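Local coordinates for protein glutathione-independent glyoxalase DJ-1 (Schizosaccharomyces pombe, PDB 4QYT) that converts methylglyoxal to D-lactate in a single step without glutathione and helps protect the fission yeast cell against reactive oxygen species, at residues A[35-40]-A[72-77]; A[6-11]-A[68-73]. One frame throughout, in Å; residues are numbered along the deposited sequence. Where two conformers were deposited one is given.

Interaction 1: residues A[35-40]-A[72-77]. With EDO (1,2-ethanediol), chain E.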
loop_
_atom_site.group_PDB
_atom_site.type_symbol
_atom_site.label_atom_id
_atom_site.label_comp_id
_atom_site.label_asym_id
_atom_site.label_seq_id
_atom_site.Cartn_x
_atom_site.Cartn_y
_atom_site.Cartn_z
ATOM N N ASP A 35 -13.280 -0.744 -9.052
ATOM C CA ASP A 35 -13.993 0.173 -8.172
ATOM C C ASP A 35 -13.723 -0.230 -6.729
ATOM O O ASP A 35 -13.718 -1.417 -6.432
ATOM C CB ASP A 35 -15.524 0.086 -8.351
ATOM C CG ASP A 35 -16.061 0.605 -9.665
ATOM O OD1 ASP A 35 -15.430 1.499 -10.264
ATOM O OD2 ASP A 35 -17.142 0.138 -10.053
ATOM N N SER A 36 -13.641 0.756 -5.842
ATOM C CA SER A 36 -13.737 0.487 -4.416
ATOM C C SER A 36 -15.186 0.623 -4.009
ATOM O O SER A 36 -15.879 1.568 -4.401
ATOM C CB SER A 36 -12.838 1.422 -3.611
ATOM O OG SER A 36 -13.142 2.778 -3.900
ATOM N N VAL A 37 -15.649 -0.370 -3.250
ATOM C CA VAL A 37 -17.057 -0.477 -2.849
ATOM C C VAL A 37 -17.125 -0.559 -1.340
ATOM O O VAL A 37 -16.676 -1.544 -0.730
ATOM C CB VAL A 37 -17.740 -1.680 -3.529
ATOM C CG1 VAL A 37 -19.167 -1.803 -3.053
ATOM C CG2 VAL A 37 -17.680 -1.574 -5.063
ATOM N N TYR A 38 -17.661 0.511 -0.738
ATOM C CA TYR A 38 -17.666 0.711 0.704
ATOM C C TYR A 38 -18.884 0.061 1.339
ATOM O O TYR A 38 -20.028 0.254 0.889
ATOM C CB TYR A 38 -17.664 2.217 0.970
ATOM C CG TYR A 38 -17.919 2.648 2.396
ATOM C CD1 TYR A 38 -17.033 2.308 3.425
ATOM C CD2 TYR A 38 -18.977 3.474 2.708
ATOM C CE1 TYR A 38 -17.201 2.799 4.727
ATOM C CE2 TYR A 38 -19.158 3.934 3.999
ATOM C CZ TYR A 38 -18.255 3.634 5.008
ATOM O OH TYR A 38 -18.518 4.111 6.272
ATOM N N VAL A 39 -18.626 -0.611 2.455
ATOM C CA VAL A 39 -19.634 -1.154 3.317
ATOM C C VAL A 39 -19.488 -0.433 4.656
ATOM O O VAL A 39 -18.548 -0.653 5.408
ATOM C CB VAL A 39 -19.429 -2.661 3.512
ATOM C CG1 VAL A 39 -20.429 -3.251 4.504
ATOM C CG2 VAL A 39 -19.486 -3.376 2.178
ATOM N N GLY A 40 -20.459 0.422 4.979
ATOM C CA GLY A 40 -20.385 1.179 6.216
ATOM C C GLY A 40 -21.472 2.219 6.345
ATOM O O GLY A 40 -22.333 2.326 5.471
ATOM N N LYS A 72 -23.498 -9.315 -12.191
ATOM C CA LYS A 72 -23.638 -8.740 -13.524
ATOM C C LYS A 72 -22.656 -7.600 -13.787
ATOM O O LYS A 72 -22.428 -7.244 -14.934
ATOM C CB LYS A 72 -25.043 -8.189 -13.732
ATOM C CG LYS A 72 -26.119 -9.251 -13.777
ATOM C CD LYS A 72 -27.517 -8.660 -13.838
ATOM C CE LYS A 72 -28.621 -9.700 -13.793
ATOM N NZ LYS A 72 -29.945 -9.016 -13.793
ATOM N N GLN A 73 -22.087 -7.031 -12.747
ATOM C CA GLN A 73 -21.201 -5.872 -12.838
ATOM C C GLN A 73 -19.727 -6.199 -12.663
ATOM O O GLN A 73 -18.883 -5.475 -13.218
ATOM C CB GLN A 73 -21.593 -4.809 -11.806
ATOM C CG GLN A 73 -22.983 -4.249 -12.020
ATOM C CD GLN A 73 -23.285 -3.117 -11.063
ATOM O OE1 GLN A 73 -22.529 -2.157 -10.954
ATOM N NE2 GLN A 73 -24.398 -3.218 -10.339
ATOM N N TYR A 74 -19.401 -7.202 -11.869
ATOM C CA TYR A 74 -18.021 -7.476 -11.463
ATOM C C TYR A 74 -17.691 -8.927 -11.682
ATOM O O TYR A 74 -18.541 -9.810 -11.558
ATOM C CB TYR A 74 -17.799 -7.110 -9.979
ATOM C CG TYR A 74 -18.000 -5.673 -9.677
ATOM C CD1 TYR A 74 -17.063 -4.710 -10.047
ATOM C CD2 TYR A 74 -19.114 -5.237 -9.002
ATOM C CE1 TYR A 74 -17.254 -3.366 -9.768
ATOM C CE2 TYR A 74 -19.316 -3.910 -8.708
ATOM C CZ TYR A 74 -18.390 -2.953 -9.125
ATOM O OH TYR A 74 -18.620 -1.626 -8.819
ATOM N N ASP A 75 -16.418 -9.176 -11.989
ATOM C CA ASP A 75 -15.883 -10.521 -12.149
ATOM C C ASP A 75 -14.970 -10.970 -11.029
ATOM O O ASP A 75 -14.731 -12.175 -10.879
ATOM C CB ASP A 75 -15.112 -10.601 -13.492
ATOM C CG ASP A 75 -15.938 -10.106 -14.624
ATOM O OD1 ASP A 75 -16.990 -10.737 -14.878
ATOM O OD2 ASP A 75 -15.656 -9.004 -15.136
ATOM N N ILE A 76 -14.383 -10.019 -10.304
ATOM C CA ILE A 76 -13.464 -10.331 -9.212
ATOM C C ILE A 76 -13.952 -9.533 -7.999
ATOM O O ILE A 76 -14.237 -8.352 -8.109
ATOM C CB ILE A 76 -12.009 -9.957 -9.548
ATOM C CG1 ILE A 76 -11.534 -10.622 -10.838
ATOM C CG2 ILE A 76 -11.081 -10.282 -8.376
ATOM C CD1 ILE A 76 -10.054 -10.450 -11.108
ATOM N N ALA A 77 -14.004 -10.231 -6.856
ATOM C CA ALA A 77 -14.327 -9.602 -5.576
ATOM C C ALA A 77 -13.146 -9.766 -4.648
ATOM O O ALA A 77 -12.711 -10.894 -4.444
ATOM C CB ALA A 77 -15.557 -10.245 -4.964
HETATM C C1 EDO E . -11.104 6.136 -4.712
HETATM O O1 EDO E . -10.574 6.982 -3.751
HETATM C C2 EDO E . -10.697 4.645 -4.741
HETATM O O2 EDO E . -10.983 4.116 -3.522
#

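Interaction 2: residues A[6-11]-A[68-73]. With EDO (1,2-ethanediol), chain F.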
loop_
_atom_site.group_PDB
_atom_site.type_symbol
_atom_site.label_atom_id
_atom_site.label_comp_id
_atom_site.label_asym_id
_atom_site.label_seq_id
_atom_site.Cartn_x
_atom_site.Cartn_y
_atom_site.Cartn_z
ATOM N N LYS A 6 -13.613 -6.861 -14.612
ATOM C CA LYS A 6 -14.125 -5.763 -13.832
ATOM C C LYS A 6 -14.000 -6.130 -12.358
ATOM O O LYS A 6 -14.635 -7.097 -11.898
ATOM C CB LYS A 6 -15.585 -5.575 -14.225
ATOM C CG LYS A 6 -15.757 -5.081 -15.652
ATOM C CD LYS A 6 -17.213 -5.049 -16.061
ATOM C CE LYS A 6 -17.834 -6.443 -16.088
ATOM N NZ LYS A 6 -18.575 -6.813 -17.341
ATOM N N VAL A 7 -13.225 -5.364 -11.599
ATOM C CA VAL A 7 -12.883 -5.743 -10.232
ATOM C C VAL A 7 -13.601 -4.851 -9.226
ATOM O O VAL A 7 -13.664 -3.630 -9.389
ATOM C CB VAL A 7 -11.351 -5.645 -10.042
ATOM C CG1 VAL A 7 -10.933 -6.068 -8.645
ATOM C CG2 VAL A 7 -10.625 -6.466 -11.102
ATOM N N CYS A 8 -14.066 -5.493 -8.151
ATOM C CA CYS A 8 -14.545 -4.802 -6.958
ATOM C C CYS A 8 -13.573 -5.041 -5.812
ATOM O O CYS A 8 -13.350 -6.199 -5.422
ATOM C CB CYS A 8 -15.905 -5.354 -6.541
ATOM S SG CYS A 8 -16.450 -4.767 -4.933
ATOM N N LEU A 9 -13.028 -3.955 -5.276
ATOM C CA LEU A 9 -12.235 -4.013 -4.050
ATOM C C LEU A 9 -13.139 -3.486 -2.928
ATOM O O LEU A 9 -13.437 -2.306 -2.842
ATOM C CB LEU A 9 -10.983 -3.167 -4.256
ATOM C CG LEU A 9 -9.973 -3.117 -3.154
ATOM C CD1 LEU A 9 -9.669 -4.358 -2.444
ATOM C CD2 LEU A 9 -8.722 -2.408 -3.596
ATOM N N PHE A 10 -13.625 -4.427 -2.104
ATOM C CA PHE A 10 -14.436 -4.009 -0.961
ATOM C C PHE A 10 -13.575 -3.254 0.028
ATOM O O PHE A 10 -12.391 -3.532 0.216
ATOM C CB PHE A 10 -15.063 -5.230 -0.282
ATOM C CG PHE A 10 -16.238 -5.818 -1.006
ATOM C CD1 PHE A 10 -17.429 -5.114 -1.105
ATOM C CD2 PHE A 10 -16.212 -7.101 -1.541
ATOM C CE1 PHE A 10 -18.545 -5.675 -1.711
ATOM C CE2 PHE A 10 -17.336 -7.657 -2.123
ATOM C CZ PHE A 10 -18.505 -6.954 -2.209
ATOM N N VAL A 11 -14.225 -2.360 0.773
ATOM C CA VAL A 11 -13.546 -1.536 1.759
ATOM C C VAL A 11 -14.556 -1.167 2.835
ATOM O O VAL A 11 -15.730 -0.948 2.543
ATOM C CB VAL A 11 -12.865 -0.306 1.120
ATOM C CG1 VAL A 11 -13.889 0.690 0.569
ATOM C CG2 VAL A 11 -11.871 0.385 2.037
ATOM N N ASP A 68 -26.853 -10.978 -7.161
ATOM C CA ASP A 68 -26.972 -11.280 -8.581
ATOM C C ASP A 68 -26.639 -10.041 -9.414
ATOM O O ASP A 68 -25.980 -10.160 -10.456
ATOM C CB ASP A 68 -28.371 -11.775 -8.930
ATOM C CG ASP A 68 -28.628 -13.232 -8.516
ATOM O OD1 ASP A 68 -27.666 -13.978 -8.277
ATOM O OD2 ASP A 68 -29.808 -13.646 -8.571
ATOM N N ASP A 69 -27.074 -8.843 -8.977
ATOM C CA ASP A 69 -26.736 -7.649 -9.730
ATOM C C ASP A 69 -25.240 -7.368 -9.684
ATOM O O ASP A 69 -24.626 -6.925 -10.657
ATOM C CB ASP A 69 -27.578 -6.451 -9.306
ATOM C CG ASP A 69 -27.590 -5.393 -10.391
ATOM O OD1 ASP A 69 -28.207 -5.674 -11.436
ATOM O OD2 ASP A 69 -26.997 -4.326 -10.206
ATOM N N PHE A 70 -24.647 -7.605 -8.508
ATOM C CA PHE A 70 -23.210 -7.498 -8.356
ATOM C C PHE A 70 -22.489 -8.365 -9.368
ATOM O O PHE A 70 -21.534 -7.933 -10.025
ATOM C CB PHE A 70 -22.808 -7.875 -6.931
ATOM C CG PHE A 70 -21.340 -7.698 -6.668
ATOM C CD1 PHE A 70 -20.430 -8.665 -7.024
ATOM C CD2 PHE A 70 -20.881 -6.604 -5.976
ATOM C CE1 PHE A 70 -19.083 -8.540 -6.722
ATOM C CE2 PHE A 70 -19.547 -6.475 -5.611
ATOM C CZ PHE A 70 -18.651 -7.451 -5.975
ATOM N N ALA A 71 -22.962 -9.602 -9.521
ATOM C CA ALA A 71 -22.338 -10.526 -10.438
ATOM C C ALA A 71 -22.497 -10.138 -11.901
ATOM O O ALA A 71 -21.705 -10.530 -12.752
ATOM C CB ALA A 71 -22.896 -11.929 -10.219
ATOM N N LYS A 72 -23.498 -9.315 -12.191
ATOM C CA LYS A 72 -23.638 -8.740 -13.524
ATOM C C LYS A 72 -22.656 -7.600 -13.787
ATOM O O LYS A 72 -22.428 -7.244 -14.934
ATOM C CB LYS A 72 -25.043 -8.189 -13.732
ATOM C CG LYS A 72 -26.119 -9.251 -13.777
ATOM C CD LYS A 72 -27.517 -8.660 -13.838
ATOM C CE LYS A 72 -28.621 -9.700 -13.793
ATOM N NZ LYS A 72 -29.945 -9.016 -13.793
ATOM N N GLN A 73 -22.087 -7.031 -12.747
ATOM C CA GLN A 73 -21.201 -5.872 -12.838
ATOM C C GLN A 73 -19.727 -6.199 -12.663
ATOM O O GLN A 73 -18.883 -5.475 -13.218
ATOM C CB GLN A 73 -21.593 -4.809 -11.806
ATOM C CG GLN A 73 -22.983 -4.249 -12.020
ATOM C CD GLN A 73 -23.285 -3.117 -11.063
ATOM O OE1 GLN A 73 -22.529 -2.157 -10.954
ATOM N NE2 GLN A 73 -24.398 -3.218 -10.339
HETATM C C1 EDO F . -28.925 -13.350 -5.211
HETATM O O1 EDO F . -29.020 -11.951 -5.531
HETATM C C2 EDO F . -29.291 -13.654 -3.770
HETATM O O2 EDO F . -28.142 -13.501 -2.918
HETATM O O HOH W 1 -21.698 -5.646 -16.901
#

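Interaction 1: residues A[35-40]-A[72-77]
Tyr-74 and Asp-35 meet through one hydrogen bond: the phenol OH of Tyr-74 donates to OD2 of Asp-35 at 2.6 Å, taking the anti lone pair, the one turned away from the other carboxylate oxygen. OD2 lies at the edge of the ring, in its plane, while the carboxylate itself stands nearly upright to that plane, at 83°. With CG anti to its carbonyl carbon (chi1 -62°), the tyrosine ring extends toward strand 34-39 and puts its hydroxyl beside the carboxylate. The same hydroxyl is also hydrogen-bonded to NH1 of Arg-59, which would probably polarise the O-H and favour its donation to Asp-35.

The apolar part of the contact is small. Val-37 comes from the opposite direction to Tyr-74, and its CG2 methyl lies 4.3 Å from CZ of the ring and 3.9 Å from the OH. Cys-8 of the intervening strand 7-12 touches both side chains.

Ser-36 points away from this contact; its OG is hydrogen-bonded to Asn-58 N and, at 2.6 Å, to O2 of an ethanediol, probably from the crystallisation liquor, that also reaches the second subunit.

Strands 34-39 and 76-79 flank strand 7-12, all three parallel, in the central mixed sheet of the three-layer alpha/beta/alpha sandwich of the DJ-1/PfpI family, and Tyr-74, just before strand 76-79, bridges across the middle strand.

Interaction 2: residues A[6-11]-A[68-73]
Phe-70 reaches from helix 68-73 to Cys-8 and Phe-10 of strand 7-11. From CB, which points toward the strand, chi1 of -176° puts CG anti to the backbone N, and the ring then meets the strand with its CE2 and CZ end. CZ lies 3.5 Å from CB of Cys-8; CE2 is 3.6 Å from the Cys-8 sulfur, which sits at the ring edge in a sulfur-aromatic contact. CE2 also meets CZ of Phe-10 at 3.6 Å. The two phenyl rings come from opposite directions with planes only 10° apart, but are slid so far that they barely overlap, their centroids 5.5 Å apart. SG of Cys-8 lies over the centre of one face of Phe-10, so the sulfur touches both rings. This is helix-on-sheet packing of the DJ-1/PfpI alpha/beta sandwich, with Val-98 of helix 93-102 also against Phe-70. Replacing Phe-10 by alanine is likely to open a gap beside Phe-70 CE2 and take from the Cys-8 sulfur the ring face it rests on.

At the edge of the contact Lys-6, in one of its two conformers, runs past the backbone of Gln-73: CB lies 3.4 Å from Gln-73 O, CG swings a little farther off, CD returns to it, CE comes to 3.2 Å from the same oxygen, and NZ has a long, weak and doubtful link to a water that donates to Lys-72 O. Gln-73 NE2 turns back to OD2 of Asp-69, 2.8 Å away.

How the interactions relate
Interactions 1 and 2 form one continuous patch, their centres about 3 Å apart, and share Lys-72 and Gln-73. Probable backbone hydrogen bonds join segment 6-11 to segment 72-77: Asp-75 N to Lys-6 O at 2.7 Å and Ile-76 O to Cys-8 N at 2.9 Å. Cys-8 is common to both contacts: its SG packs 3.4 Å from CG2 of Val-37 and also touches Phe-70. Separately, the rings of Tyr-74 and Phe-70 meet with planes at about 45°. Interaction 1 lies away from the inferred active-site residues, whereas in interaction 2 the Phe-10 side chain is about 11 Å from that of Glu-19, one of them.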